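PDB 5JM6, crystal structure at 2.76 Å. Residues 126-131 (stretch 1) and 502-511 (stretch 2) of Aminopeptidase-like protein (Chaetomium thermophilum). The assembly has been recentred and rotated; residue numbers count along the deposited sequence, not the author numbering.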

ATOM      1  N   GLY A 126      -9.750 -62.302 -13.974  1.00 35.16           N
ATOM      2  CA  GLY A 126      -9.430 -60.898 -13.823  1.00 29.09           C
ATOM      3  C   GLY A 126      -8.609 -60.312 -14.949  1.00 27.90           C
ATOM      4  O   GLY A 126      -8.082 -61.027 -15.800  1.00 30.79           O
ATOM      5  N   ILE A 127      -8.505 -58.990 -14.940  1.00 32.15           N
ATOM      6  CA  ILE A 127      -7.734 -58.265 -15.932  1.00 30.72           C
ATOM      7  C   ILE A 127      -6.579 -57.541 -15.256  1.00 33.20           C
ATOM      8  O   ILE A 127      -6.763 -56.887 -14.232  1.00 36.00           O
ATOM      9  CB  ILE A 127      -8.610 -57.249 -16.685  1.00 31.08           C
ATOM     10  CG1 ILE A 127      -9.901 -57.921 -17.154  1.00 25.63           C
ATOM     11  CG2 ILE A 127      -7.850 -56.647 -17.857  1.00 30.51           C
ATOM     12  CD1 ILE A 127     -11.068 -56.986 -17.249  1.00 22.81           C
ATOM     13  N   ALA A 128      -5.387 -57.672 -15.822  1.00 32.50           N
ATOM     14  CA  ALA A 128      -4.257 -56.870 -15.383  1.00 33.46           C
ATOM     15  C   ALA A 128      -4.089 -55.737 -16.385  1.00 35.59           C
ATOM     16  O   ALA A 128      -3.684 -55.962 -17.525  1.00 30.95           O
ATOM     17  CB  ALA A 128      -2.994 -57.712 -15.283  1.00 24.54           C
ATOM     18  N   MET A 129      -4.412 -54.519 -15.962  1.00 30.33           N
ATOM     19  CA  MET A 129      -4.504 -53.405 -16.897  1.00 30.76           C
ATOM     20  C   MET A 129      -3.660 -52.196 -16.502  1.00 35.11           C
ATOM     21  O   MET A 129      -3.508 -51.877 -15.323  1.00 32.48           O
ATOM     22  CB  MET A 129      -5.970 -52.982 -17.070  1.00 28.68           C
ATOM     23  CG  MET A 129      -6.760 -52.839 -15.774  1.00 31.61           C
ATOM     24  SD  MET A 129      -8.475 -52.354 -16.070  1.00 38.06           S
ATOM     25  CE  MET A 129      -9.366 -53.694 -15.283  1.00 34.34           C
ATOM     26  N   ILE A 130      -3.106 -51.542 -17.518  1.00 31.71           N
ATOM     27  CA  ILE A 130      -2.352 -50.306 -17.353  1.00 29.77           C
ATOM     28  C   ILE A 130      -3.001 -49.197 -18.172  1.00 31.08           C
ATOM     29  O   ILE A 130      -3.333 -49.395 -19.341  1.00 29.45           O
ATOM     30  CB  ILE A 130      -0.884 -50.462 -17.797  1.00 33.09           C
ATOM     31  CG1 ILE A 130      -0.240 -51.674 -17.123  1.00 32.05           C
ATOM     32  CG2 ILE A 130      -0.099 -49.187 -17.509  1.00 34.51           C
ATOM     33  CD1 ILE A 130       1.121 -52.027 -17.686  1.00 31.16           C
ATOM     34  N   ALA A 131      -3.181 -48.035 -17.554  1.00 33.13           N
ATOM     35  CA  ALA A 131      -3.747 -46.884 -18.243  1.00 28.39           C
ATOM     36  C   ALA A 131      -2.772 -45.711 -18.226  1.00 33.96           C
ATOM     37  O   ALA A 131      -2.068 -45.493 -17.241  1.00 39.24           O
ATOM     38  CB  ALA A 131      -5.067 -46.484 -17.614  1.00 29.55           C
ATOM     39  N   PHE A 502       9.282 -52.876 -15.085  1.00 33.10           N
ATOM     40  CA  PHE A 502       8.298 -52.940 -14.011  1.00 30.01           C
ATOM     41  C   PHE A 502       6.903 -53.295 -14.517  1.00 32.69           C
ATOM     42  O   PHE A 502       6.226 -54.142 -13.934  1.00 40.52           O
ATOM     43  CB  PHE A 502       8.226 -51.624 -13.243  1.00 31.41           C
ATOM     44  CG  PHE A 502       7.034 -51.537 -12.338  1.00 33.23           C
ATOM     45  CD1 PHE A 502       6.981 -52.287 -11.175  1.00 32.55           C
ATOM     46  CD2 PHE A 502       5.955 -50.732 -12.663  1.00 32.00           C
ATOM     47  CE1 PHE A 502       5.881 -52.225 -10.345  1.00 36.95           C
ATOM     48  CE2 PHE A 502       4.851 -50.665 -11.836  1.00 35.34           C
ATOM     49  CZ  PHE A 502       4.814 -51.414 -10.675  1.00 40.07           C
ATOM     50  N   TYR A 503       6.462 -52.634 -15.584  1.00 32.15           N
ATOM     51  CA  TYR A 503       5.133 -52.890 -16.129  1.00 31.08           C
ATOM     52  C   TYR A 503       5.002 -54.329 -16.613  1.00 32.96           C
ATOM     53  O   TYR A 503       3.980 -54.972 -16.377  1.00 31.92           O
ATOM     54  CB  TYR A 503       4.815 -51.934 -17.276  1.00 33.05           C
ATOM     55  CG  TYR A 503       4.701 -50.487 -16.876  1.00 35.08           C
ATOM     56  CD1 TYR A 503       4.097 -50.118 -15.681  1.00 36.59           C
ATOM     57  CD2 TYR A 503       5.199 -49.489 -17.697  1.00 33.91           C
ATOM     58  CE1 TYR A 503       3.994 -48.791 -15.319  1.00 33.08           C
ATOM     59  CE2 TYR A 503       5.103 -48.164 -17.345  1.00 32.60           C
ATOM     60  CZ  TYR A 503       4.500 -47.819 -16.157  1.00 35.19           C
ATOM     61  OH  TYR A 503       4.409 -46.494 -15.809  1.00 48.53           O
ATOM     62  N   LYS A 504       6.031 -54.828 -17.293  1.00 31.10           N
ATOM     63  CA  LYS A 504       6.025 -56.219 -17.729  1.00 32.21           C
ATOM     64  C   LYS A 504       5.912 -57.135 -16.519  1.00 36.59           C
ATOM     65  O   LYS A 504       5.216 -58.148 -16.560  1.00 31.70           O
ATOM     66  CB  LYS A 504       7.280 -56.571 -18.530  1.00 32.53           C
ATOM     67  CG  LYS A 504       7.289 -58.022 -19.003  1.00 32.05           C
ATOM     68  CD  LYS A 504       8.642 -58.450 -19.540  1.00 31.88           C
ATOM     69  CE  LYS A 504       8.858 -59.950 -19.363  1.00 33.45           C
ATOM     70  NZ  LYS A 504       8.304 -60.766 -20.481  1.00 36.71           N
ATOM     71  N   GLY A 505       6.598 -56.765 -15.442  1.00 32.33           N
ATOM     72  CA  GLY A 505       6.527 -57.515 -14.204  1.00 31.22           C
ATOM     73  C   GLY A 505       5.108 -57.591 -13.679  1.00 32.92           C
ATOM     74  O   GLY A 505       4.662 -58.641 -13.220  1.00 35.02           O
ATOM     75  N   PHE A 506       4.392 -56.476 -13.759  1.00 29.49           N
ATOM     76  CA  PHE A 506       3.016 -56.417 -13.283  1.00 31.04           C
ATOM     77  C   PHE A 506       2.088 -57.299 -14.119  1.00 33.59           C
ATOM     78  O   PHE A 506       1.379 -58.145 -13.574  1.00 28.24           O
ATOM     79  CB  PHE A 506       2.522 -54.969 -13.279  1.00 29.19           C
ATOM     80  CG  PHE A 506       1.030 -54.836 -13.179  1.00 30.00           C
ATOM     81  CD1 PHE A 506       0.379 -55.041 -11.974  1.00 29.64           C
ATOM     82  CD2 PHE A 506       0.281 -54.493 -14.291  1.00 27.97           C
ATOM     83  CE1 PHE A 506      -0.994 -54.915 -11.885  1.00 31.70           C
ATOM     84  CE2 PHE A 506      -1.091 -54.364 -14.209  1.00 27.02           C
ATOM     85  CZ  PHE A 506      -1.731 -54.575 -13.004  1.00 30.70           C
ATOM     86  N   LEU A 507       2.098 -57.110 -15.435  1.00 29.00           N
ATOM     87  CA  LEU A 507       1.233 -57.898 -16.308  1.00 31.12           C
ATOM     88  C   LEU A 507       1.537 -59.390 -16.183  1.00 34.79           C
ATOM     89  O   LEU A 507       0.623 -60.215 -16.185  1.00 31.98           O
ATOM     90  CB  LEU A 507       1.372 -57.444 -17.765  1.00 31.31           C
ATOM     91  CG  LEU A 507       0.978 -55.994 -18.075  1.00 33.63           C
ATOM     92  CD1 LEU A 507       1.406 -55.611 -19.481  1.00 32.98           C
ATOM     93  CD2 LEU A 507      -0.517 -55.766 -17.897  1.00 28.59           C
ATOM     94  N   ASP A 508       2.812 -59.739 -16.045  1.00 34.74           N
ATOM     95  CA  ASP A 508       3.190 -61.147 -15.965  1.00 32.10           C
ATOM     96  C   ASP A 508       2.890 -61.768 -14.598  1.00 34.50           C
ATOM     97  O   ASP A 508       2.508 -62.934 -14.521  1.00 39.56           O
ATOM     98  CB  ASP A 508       4.677 -61.329 -16.296  1.00 33.26           C
ATOM     99  CG  ASP A 508       4.984 -61.103 -17.768  1.00 36.96           C
ATOM    100  OD1 ASP A 508       4.036 -60.917 -18.561  1.00 34.95           O
ATOM    101  OD2 ASP A 508       6.177 -61.128 -18.135  1.00 37.92           O
ATOM    102  N   PHE A 509       3.100 -61.014 -13.522  1.00 33.21           N
ATOM    103  CA  PHE A 509       2.953 -61.580 -12.181  1.00 31.83           C
ATOM    104  C   PHE A 509       1.660 -61.286 -11.412  1.00 33.70           C
ATOM    105  O   PHE A 509       1.477 -61.828 -10.323  1.00 31.93           O
ATOM    106  CB  PHE A 509       4.131 -61.139 -11.314  1.00 37.65           C
ATOM    107  CG  PHE A 509       5.409 -61.863 -11.618  1.00 35.92           C
ATOM    108  CD1 PHE A 509       5.541 -63.210 -11.328  1.00 40.83           C
ATOM    109  CD2 PHE A 509       6.482 -61.195 -12.182  1.00 38.41           C
ATOM    110  CE1 PHE A 509       6.718 -63.882 -11.602  1.00 41.75           C
ATOM    111  CE2 PHE A 509       7.663 -61.860 -12.458  1.00 39.30           C
ATOM    112  CZ  PHE A 509       7.780 -63.205 -12.167  1.00 37.23           C
ATOM    113  N   TRP A 510       0.770 -60.459 -11.953  1.00 30.30           N
ATOM    114  CA  TRP A 510      -0.409 -60.054 -11.183  1.00 28.34           C
ATOM    115  C   TRP A 510      -1.248 -61.247 -10.729  1.00 32.45           C
ATOM    116  O   TRP A 510      -1.626 -61.334  -9.561  1.00 35.75           O
ATOM    117  CB  TRP A 510      -1.296 -59.094 -11.976  1.00 26.81           C
ATOM    118  CG  TRP A 510      -2.717 -59.113 -11.491  1.00 31.75           C
ATOM    119  CD1 TRP A 510      -3.805 -59.575 -12.170  1.00 37.84           C
ATOM    120  CD2 TRP A 510      -3.197 -58.687 -10.208  1.00 35.86           C
ATOM    121  NE1 TRP A 510      -4.936 -59.446 -11.399  1.00 37.40           N
ATOM    122  CE2 TRP A 510      -4.588 -58.906 -10.189  1.00 34.93           C
ATOM    123  CE3 TRP A 510      -2.585 -58.135  -9.076  1.00 37.32           C
ATOM    124  CZ2 TRP A 510      -5.380 -58.591  -9.086  1.00 34.37           C
ATOM    125  CZ3 TRP A 510      -3.374 -57.824  -7.981  1.00 36.00           C
ATOM    126  CH2 TRP A 510      -4.755 -58.053  -7.995  1.00 36.41           C
ATOM    127  N   GLU A 511      -1.524 -62.164 -11.652  1.00 37.67           N
ATOM    128  CA  GLU A 511      -2.371 -63.317 -11.356  1.00 34.59           C
ATOM    129  C   GLU A 511      -1.774 -64.186 -10.254  1.00 36.04           C
ATOM    130  O   GLU A 511      -2.488 -64.656  -9.367  1.00 35.96           O
ATOM    131  CB  GLU A 511      -2.601 -64.155 -12.617  1.00 36.73           C
ATOM    132  CG  GLU A 511      -3.345 -65.466 -12.372  1.00 33.48           C
ATOM    133  CD  GLU A 511      -3.573 -66.273 -13.641  1.00 39.82           C
ATOM    134  OE1 GLU A 511      -4.569 -67.027 -13.693  1.00 37.75           O
ATOM    135  OE2 GLU A 511      -2.759 -66.159 -14.582  1.00 39.17           O
TER

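No hydrogen bond or salt bridge joins the strand 127-131 to the helix 502-511; the closest approach between them sets a polar atom against a methyl group, Ala128 O lying 3.2 Å from Leu507 CD2. The two segments, at least 373 residues apart in sequence wherever they touch, run nearly antiparallel, with 159° between their N-to-C directions and 8.2 Å between their axes at closest approach. Their packing buries 359 Å² in total.

The alternation of the strand decides which residues meet the helix. Ala128 and Ile130 direct their CA-to-CB bonds toward it, whereas those of Ile127 and Met129 point away, so these two residues touch the helix through their backbone carbonyls. Ala128 sits where the backbones come close, with 5.7 Å between Ala128 CA and Leu507 CA. Its methyl group is met by three side chains: Ala128 CB is 3.7 Å from Trp510 CD1, 4.0 Å from Phe506 CE2 and 4.1 Å from Leu507 CD2. The small side chain thus makes apolar contacts with residues spread over a full turn of the helix.

Farther along the strand the backbones are wider apart, with 8.0 Å between Ile130 CA and Tyr503 CA, and a longer side chain spans the gap. Ile130, with chi1 m and chi2 t, extends CD1 to 3.7 Å from Tyr503 CB and 4.0 Å from Leu507 CG, while its CG1 lies 4.0 Å from Phe506 CD2. With 89 Å² covered, it gives up more surface to the other stretch than any other residue here.

On the helix, the CA-to-CB bonds of Tyr503, Phe506 and Trp510 point toward the strand, following the three- and four-residue spacing that brings side chains back to one side. That of Leu507 points sideways, but the end of its side chain comes nearer and reaches both Ala128 and Ile130. The Phe506 ring, with chi1 t, also touches strand backbone: its CE2 is 4.0 Å from Ala128 C and 3.6 Å from Met129 O. Trp510 NE1 is 4.2 Å from Ile127 O, but this is no hydrogen bond; the indole nitrogen is satisfied elsewhere in the structure.

Within the helix, backbone hydrogen bonds link amides to carbonyls four residues earlier, among them Leu507 N to Tyr503 O at 3.0 Å and Trp510 N to Phe506 O at 2.9 Å. Lys504 and Asp508, whose CA-to-CB bonds point away from the strand and which make no contact with it, form a salt bridge one helical turn apart: Lys504 NZ and Asp508 OD2 are 3.2 Å apart, and the hydrogen bond within it is weak.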